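Long-range contacts in sigma-54 interaction domain protein (Enterococcus faecalis, PDB 3GDW), which probably takes part in phosphotransferase-linked regulation of transcription, this chain being the mannose-type IIA domain of a larger protein with sigma-54 activator modules: residues 12-18 against 35-39; 100-104 against 121-125. All coordinates share one frame; numbering follows the deposited sequence.

Contact 1 (12-18 against 35-39); sequences HGDSTAS and AMNMP
Met38, a selenomethionine here, lies alongside His12 and bends at its last torsion (chi3 76°) to bring its methyl over one face of the imidazole. Met38 CE sits 3.6 Å from the His12 ring centroid, a CH-pi contact displaced toward the CD2-NE2 rim. Their backbones join where the strands pair in parallel: Gly13 N donates to Met38 O at 2.8 Å. Gly13 suits this turn because its phi of 110° and psi of 179° would press a CB against the carbonyl of His12. This strand pairing closes the beta-alpha-beta unit of strand 6-12, helix 16-28 and strand 34-38. In mannose-type IIA domains a histidine at the end of the first strand carries the phosphoryl group, and His12 probably corresponds to it. Asn37 reaches across to the first helical turn with both ends of its amide. Asn37 OD1 accepts from Ser18 N at 3.2 Å, the donor tilted slightly from the carbonyl plane, while Asn37 ND2 gives an in-plane bond of 3.0 Å to Ser18 OG. That double grip fixes the amide's rotation. Beside it, Ala17 CB and Ala35 CB meet at 4.1 Å; the two methyl side chains are short enough to let helix and strand come close.

Contact 2 (100-104 against 121-125); sequences IVLEA and IQLSF
Ile100 pushes its branched side chain into a hollow formed by Ile121, Ser124 and Phe125 on the facing helix. Its two branches part company. Ile100 CG2, anti to the backbone N (chi1 of -60° for CG1), meets Ile121 CG2 at 3.8 Å, whereas Ile100 CG1 runs the other way to Phe125 CE2, also 3.8 Å off and approached obliquely to the ring. The tip, Ile100 CD1, rests 4.0 Å from Ser124 CB, where a small residue suits the floor of the hollow. In return, the extended Ile121 chain rests its CD1 in the notch that Ile100 CG2 and Ala104 CB form; the short methyl of Ala104 lets Ile121 CD1 come in to 4.0 Å. Helices 98-109 and 114-135 form an antiparallel hairpin, their local axes 10.7 Å apart at 154°. This C-terminal pair lies against the sheet: Ala104 and Ile121 both touch Leu67, and Ile121 and Phe125 touch Ile93. Met95 of the second subunit packs on Ile100 and Ser124. On the partly exposed side, in the conformer of Glu103 described, Ser124 OG lies 3.0 Å from Glu103 OE1, although Asn120 O competes for the same proton. A water donates to Glu103 OE2 and stands 2.6 Å from Ser124 OG, a tentative bridge. The chemistry thus divides the interface: isoleucines, Ala104 and Phe125 form a buried apolar patch, while the carboxylate and hydroxyl keep to the side where water reaches them.

Overall arrangement
Contact 1 closes before contact 2 opens along the chain, and their nearest atoms are about 6 Å apart, with no touch. The link between them is helix 16-28. It starts in contact 1, and its Leu21, Ala24 and Leu28 pack against Val101 and Leu102 of the helix that carries segment 100-104. Contact 1 contains the probable active-site histidine, whose backbone N also bonds Asp71; contact 2, 19 Å away between centres, does not, and joins the C-terminal helices. Both meet the second subunit, Ser15 and Thr16 through hydroxyl bonds in contact 1, and Phe125 by packing on Val129 of that subunit in contact 2.

Contact 1 (12-18 against 35-39)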
ATOM      1  N   HIS B  12      -8.418  -2.749  -4.270  1.00 24.99           N
ATOM      2  CA  HIS B  12      -9.715  -2.130  -4.108  1.00 25.04           C
ATOM      3  C   HIS B  12      -9.618  -0.635  -4.410  1.00 25.67           C
ATOM      4  O   HIS B  12      -8.626  -0.002  -4.041  1.00 26.51           O
ATOM      5  CB  HIS B  12     -10.176  -2.295  -2.662  1.00 25.07           C
ATOM      6  CG  HIS B  12     -10.446  -3.712  -2.277  1.00 25.39           C
ATOM      7  ND1 HIS B  12      -9.461  -4.679  -2.259  1.00 24.50           N
ATOM      8  CD2 HIS B  12     -11.584  -4.318  -1.857  1.00 24.62           C
ATOM      9  CE1 HIS B  12      -9.987  -5.827  -1.859  1.00 26.06           C
ATOM     10  NE2 HIS B  12     -11.276  -5.635  -1.617  1.00 24.55           N
ATOM     11  N   GLY B  13     -10.647  -0.070  -5.040  1.00 25.40           N
ATOM     12  CA  GLY B  13     -10.712   1.375  -5.234  1.00 25.18           C
ATOM     13  C   GLY B  13     -10.509   1.704  -6.692  1.00 25.14           C
ATOM     14  O   GLY B  13     -10.297   0.798  -7.493  1.00 24.21           O
ATOM     15  N   ASP B  14     -10.573   2.998  -7.032  1.00 24.83           N
ATOM     16  CA  ASP B  14     -10.596   3.418  -8.430  1.00 25.23           C
ATOM     17  C   ASP B  14      -9.251   3.425  -9.144  1.00 25.56           C
ATOM     18  O   ASP B  14      -9.213   3.202 -10.351  1.00 25.33           O
ATOM     19  CB  ASP B  14     -11.251   4.801  -8.568  1.00 25.95           C
ATOM     20  CG  ASP B  14     -12.752   4.778  -8.248  1.00 27.32           C
ATOM     21  OD1 ASP B  14     -13.373   3.700  -8.280  1.00 26.94           O
ATOM     22  OD2 ASP B  14     -13.307   5.848  -7.975  1.00 31.40           O
ATOM     23  N   SER B  15      -8.157   3.744  -8.430  1.00 25.13           N
ATOM     24  CA  SER B  15      -6.866   3.964  -9.090  1.00 25.14           C
ATOM     25  C   SER B  15      -5.631   3.675  -8.229  1.00 24.80           C
ATOM     26  O   SER B  15      -4.517   4.060  -8.595  1.00 25.32           O
ATOM     27  CB  SER B  15      -6.769   5.398  -9.625  1.00 25.58           C
ATOM     28  OG  SER B  15      -6.687   6.324  -8.553  1.00 26.56           O
ATOM     29  N   THR B  16      -5.809   2.970  -7.121  1.00 24.38           N
ATOM     30  CA  THR B  16      -4.664   2.648  -6.269  1.00 24.14           C
ATOM     31  C   THR B  16      -3.680   1.752  -6.988  1.00 24.97           C
ATOM     32  O   THR B  16      -2.478   2.069  -7.031  1.00 24.87           O
ATOM     33  CB  THR B  16      -5.082   1.970  -4.971  1.00 23.37           C
ATOM     34  OG1 THR B  16      -6.112   2.760  -4.385  1.00 23.09           O
ATOM     35  CG2 THR B  16      -3.889   1.902  -4.005  1.00 23.90           C
ATOM     36  N   ALA B  17      -4.168   0.645  -7.537  1.00 24.23           N
ATOM     37  CA  ALA B  17      -3.279  -0.295  -8.219  1.00 24.63           C
ATOM     38  C   ALA B  17      -2.563   0.382  -9.400  1.00 24.63           C
ATOM     39  O   ALA B  17      -1.326   0.241  -9.550  1.00 24.03           O
ATOM     40  CB  ALA B  17      -4.043  -1.557  -8.698  1.00 24.77           C
ATOM     41  N   SER B  18      -3.331   1.095 -10.244  1.00 23.94           N
ATOM     42  CA  SER B  18      -2.764   1.685 -11.450  1.00 24.10           C
ATOM     43  C   SER B  18      -1.785   2.823 -11.137  1.00 24.56           C
ATOM     44  O   SER B  18      -0.763   2.953 -11.795  1.00 24.79           O
ATOM     45  CB  SER B  18      -3.854   2.140 -12.442  1.00 24.09           C
ATOM     46  OG  SER B  18      -4.843   2.949 -11.802  1.00 23.96           O
ATOM     47  N   ALA B  35      -1.893  -3.419 -14.088  1.00 28.16           N
ATOM     48  CA  ALA B  35      -2.711  -3.060 -12.912  1.00 27.00           C
ATOM     49  C   ALA B  35      -4.208  -3.151 -13.215  1.00 26.95           C
ATOM     50  O   ALA B  35      -4.641  -2.823 -14.331  1.00 25.60           O
ATOM     51  CB  ALA B  35      -2.351  -1.668 -12.391  1.00 26.55           C
HETATM   52  N   MSE B  36      -4.998  -3.580 -12.222  1.00 25.36           N
HETATM   53  CA  MSE B  36      -6.447  -3.635 -12.400  1.00 26.12           C
HETATM   54  C   MSE B  36      -7.040  -3.119 -11.119  1.00 24.65           C
HETATM   55  O   MSE B  36      -6.655  -3.579 -10.049  1.00 22.78           O
HETATM   56  CB  MSE B  36      -6.909  -5.088 -12.574  1.00 26.96           C
HETATM   57  CG  MSE B  36      -6.025  -5.893 -13.524  1.00 31.81           C
HETATM   58 SE   MSE B  36      -6.942  -7.495 -14.138  0.75 41.20          SE
HETATM   59  CE  MSE B  36      -6.431  -7.320 -16.016  1.00 39.35           C
ATOM     60  N   ASN B  37      -7.992  -2.201 -11.230  1.00 24.06           N
ATOM     61  CA  ASN B  37      -8.587  -1.577 -10.054  1.00 23.97           C
ATOM     62  C   ASN B  37      -9.950  -2.186  -9.875  1.00 24.54           C
ATOM     63  O   ASN B  37     -10.689  -2.319 -10.842  1.00 24.05           O
ATOM     64  CB  ASN B  37      -8.721  -0.064 -10.253  1.00 23.70           C
ATOM     65  CG  ASN B  37      -7.375   0.607 -10.526  1.00 23.41           C
ATOM     66  OD1 ASN B  37      -6.480   0.620  -9.668  1.00 21.86           O
ATOM     67  ND2 ASN B  37      -7.208   1.105 -11.737  1.00 21.08           N
HETATM   68  N   MSE B  38     -10.293  -2.567  -8.649  1.00 25.08           N
HETATM   69  CA  MSE B  38     -11.632  -3.084  -8.390  1.00 25.67           C
HETATM   70  C   MSE B  38     -12.455  -2.022  -7.679  1.00 26.12           C
HETATM   71  O   MSE B  38     -12.299  -1.835  -6.462  1.00 25.56           O
HETATM   72  CB  MSE B  38     -11.595  -4.350  -7.535  1.00 25.70           C
HETATM   73  CG  MSE B  38     -12.983  -5.014  -7.422  1.00 27.83           C
HETATM   74 SE   MSE B  38     -12.843  -6.692  -6.435  0.75 31.74          SE
HETATM   75  CE  MSE B  38     -12.671  -5.910  -4.654  1.00 33.11           C
ATOM     76  N   PRO B  39     -13.330  -1.323  -8.430  1.00 26.20           N
ATOM     77  CA  PRO B  39     -14.067  -0.281  -7.764  1.00 26.60           C
ATOM     78  C   PRO B  39     -15.097  -0.901  -6.827  1.00 27.33           C
ATOM     79  O   PRO B  39     -15.384  -2.111  -6.885  1.00 26.28           O
ATOM     80  CB  PRO B  39     -14.714   0.508  -8.925  1.00 27.54           C
ATOM     81  CG  PRO B  39     -14.891  -0.520 -10.029  1.00 27.28           C
ATOM     82  CD  PRO B  39     -13.649  -1.406  -9.876  1.00 26.72           C
TER

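Contact 2 (100-104 against 121-125)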
ATOM      1  N   ILE B 100       6.867  -2.365  -2.784  1.00 16.06           N
ATOM      2  CA  ILE B 100       6.711  -3.768  -3.153  1.00 15.57           C
ATOM      3  C   ILE B 100       6.432  -3.876  -4.657  1.00 15.12           C
ATOM      4  O   ILE B 100       7.049  -4.706  -5.314  1.00 15.33           O
ATOM      5  CB  ILE B 100       5.571  -4.466  -2.358  1.00 15.92           C
ATOM      6  CG1 ILE B 100       5.841  -4.423  -0.851  1.00 15.88           C
ATOM      7  CG2 ILE B 100       5.448  -5.911  -2.783  1.00 15.41           C
ATOM      8  CD1 ILE B 100       7.261  -4.877  -0.489  1.00 21.25           C
ATOM      9  N   VAL B 101       5.532  -3.045  -5.196  1.00 14.74           N
ATOM     10  CA  VAL B 101       5.328  -3.006  -6.661  1.00 14.63           C
ATOM     11  C   VAL B 101       6.679  -2.680  -7.349  1.00 14.77           C
ATOM     12  O   VAL B 101       7.105  -3.365  -8.296  1.00 15.04           O
ATOM     13  CB  VAL B 101       4.238  -1.985  -7.099  1.00 14.16           C
ATOM     14  CG1 VAL B 101       4.049  -2.005  -8.621  1.00 13.11           C
ATOM     15  CG2 VAL B 101       2.901  -2.252  -6.378  1.00 14.03           C
ATOM     16  N   LEU B 102       7.348  -1.643  -6.850  1.00 14.71           N
ATOM     17  CA  LEU B 102       8.630  -1.241  -7.416  1.00 14.98           C
ATOM     18  C   LEU B 102       9.633  -2.388  -7.442  1.00 14.56           C
ATOM     19  O   LEU B 102      10.229  -2.661  -8.475  1.00 14.65           O
ATOM     20  CB  LEU B 102       9.201  -0.050  -6.654  1.00 15.02           C
ATOM     21  CG  LEU B 102      10.550   0.534  -7.097  1.00 16.08           C
ATOM     22  CD1 LEU B 102      10.472   0.919  -8.551  1.00 17.81           C
ATOM     23  CD2 LEU B 102      10.843   1.765  -6.283  1.00 16.93           C
ATOM     24  N   GLU B 103       9.811  -3.043  -6.302  0.50 14.81           N
ATOM     25  CA  GLU B 103      10.754  -4.158  -6.196  0.50 14.79           C
ATOM     26  C   GLU B 103      10.361  -5.355  -7.071  0.50 14.59           C
ATOM     27  O   GLU B 103      11.226  -5.976  -7.687  0.50 14.13           O
ATOM     28  CB  GLU B 103      10.983  -4.524  -4.711  0.50 15.55           C
ATOM     29  CG  GLU B 103      11.657  -3.349  -3.973  0.50 17.51           C
ATOM     30  CD  GLU B 103      11.829  -3.478  -2.467  0.50 20.64           C
ATOM     31  OE1 GLU B 103      10.846  -3.712  -1.720  0.50 22.33           O
ATOM     32  OE2 GLU B 103      12.968  -3.259  -2.021  0.50 23.31           O
ATOM     33  N   ALA B 104       9.063  -5.647  -7.159  1.00 13.88           N
ATOM     34  CA  ALA B 104       8.570  -6.747  -7.995  1.00 14.30           C
ATOM     35  C   ALA B 104       8.840  -6.498  -9.483  1.00 14.66           C
ATOM     36  O   ALA B 104       9.364  -7.353 -10.179  1.00 15.11           O
ATOM     37  CB  ALA B 104       7.088  -6.961  -7.771  1.00 13.44           C
ATOM     38  N   ILE B 121      10.792  -9.995  -1.553  1.00 18.72           N
ATOM     39  CA  ILE B 121       9.658  -9.262  -1.061  1.00 17.91           C
ATOM     40  C   ILE B 121       9.351  -9.640   0.391  1.00 17.90           C
ATOM     41  O   ILE B 121       9.019  -8.774   1.210  1.00 17.08           O
ATOM     42  CB  ILE B 121       8.413  -9.433  -1.957  1.00 17.96           C
ATOM     43  CG1 ILE B 121       8.587  -8.646  -3.278  1.00 18.23           C
ATOM     44  CG2 ILE B 121       7.179  -8.916  -1.217  1.00 17.68           C
ATOM     45  CD1 ILE B 121       7.476  -8.886  -4.328  1.00 16.02           C
ATOM     46  N   GLN B 122       9.442 -10.930   0.709  1.00 18.20           N
ATOM     47  CA  GLN B 122       9.267 -11.343   2.089  1.00 18.84           C
ATOM     48  C   GLN B 122      10.278 -10.646   2.990  1.00 18.52           C
ATOM     49  O   GLN B 122       9.929 -10.196   4.052  1.00 19.60           O
ATOM     50  CB  GLN B 122       9.360 -12.861   2.240  1.00 18.47           C
ATOM     51  CG  GLN B 122       9.196 -13.276   3.685  1.00 19.97           C
ATOM     52  CD  GLN B 122       9.254 -14.790   3.878  1.00 21.55           C
ATOM     53  OE1 GLN B 122       9.310 -15.551   2.918  1.00 21.24           O
ATOM     54  NE2 GLN B 122       9.202 -15.215   5.111  1.00 23.22           N
ATOM     55  N   LEU B 123      11.535 -10.541   2.566  1.00 19.42           N
ATOM     56  CA  LEU B 123      12.535  -9.825   3.365  1.00 19.30           C
ATOM     57  C   LEU B 123      12.198  -8.341   3.566  1.00 19.88           C
ATOM     58  O   LEU B 123      12.479  -7.775   4.638  1.00 20.29           O
ATOM     59  CB  LEU B 123      13.931  -9.985   2.756  1.00 18.89           C
ATOM     60  CG  LEU B 123      14.587 -11.356   2.943  1.00 20.14           C
ATOM     61  CD1 LEU B 123      15.705 -11.597   1.914  1.00 19.21           C
ATOM     62  CD2 LEU B 123      15.116 -11.540   4.394  1.00 19.98           C
ATOM     63  N   SER B 124      11.603  -7.706   2.548  1.00 19.16           N
ATOM     64  CA  SER B 124      11.179  -6.332   2.671  1.00 19.39           C
ATOM     65  C   SER B 124      10.086  -6.201   3.714  1.00 19.59           C
ATOM     66  O   SER B 124      10.138  -5.312   4.541  1.00 19.83           O
ATOM     67  CB  SER B 124      10.686  -5.781   1.320  1.00 20.12           C
ATOM     68  OG  SER B 124      11.764  -5.660   0.395  1.00 17.84           O
ATOM     69  N   PHE B 125       9.091  -7.082   3.670  1.00 19.70           N
ATOM     70  CA  PHE B 125       8.050  -7.068   4.675  1.00 20.30           C
ATOM     71  C   PHE B 125       8.676  -7.257   6.064  1.00 20.98           C
ATOM     72  O   PHE B 125       8.376  -6.480   6.972  1.00 20.03           O
ATOM     73  CB  PHE B 125       6.968  -8.114   4.389  1.00 19.88           C
ATOM     74  CG  PHE B 125       5.882  -7.626   3.452  1.00 21.34           C
ATOM     75  CD1 PHE B 125       4.838  -6.826   3.916  1.00 22.76           C
ATOM     76  CD2 PHE B 125       5.912  -7.949   2.120  1.00 22.20           C
ATOM     77  CE1 PHE B 125       3.832  -6.372   3.050  1.00 21.88           C
ATOM     78  CE2 PHE B 125       4.912  -7.511   1.251  1.00 19.43           C
ATOM     79  CZ  PHE B 125       3.872  -6.721   1.720  1.00 22.09           C
TER
HETATM   80  O   HOH W   1      14.072  -5.593  -0.758  1.00 42.89           O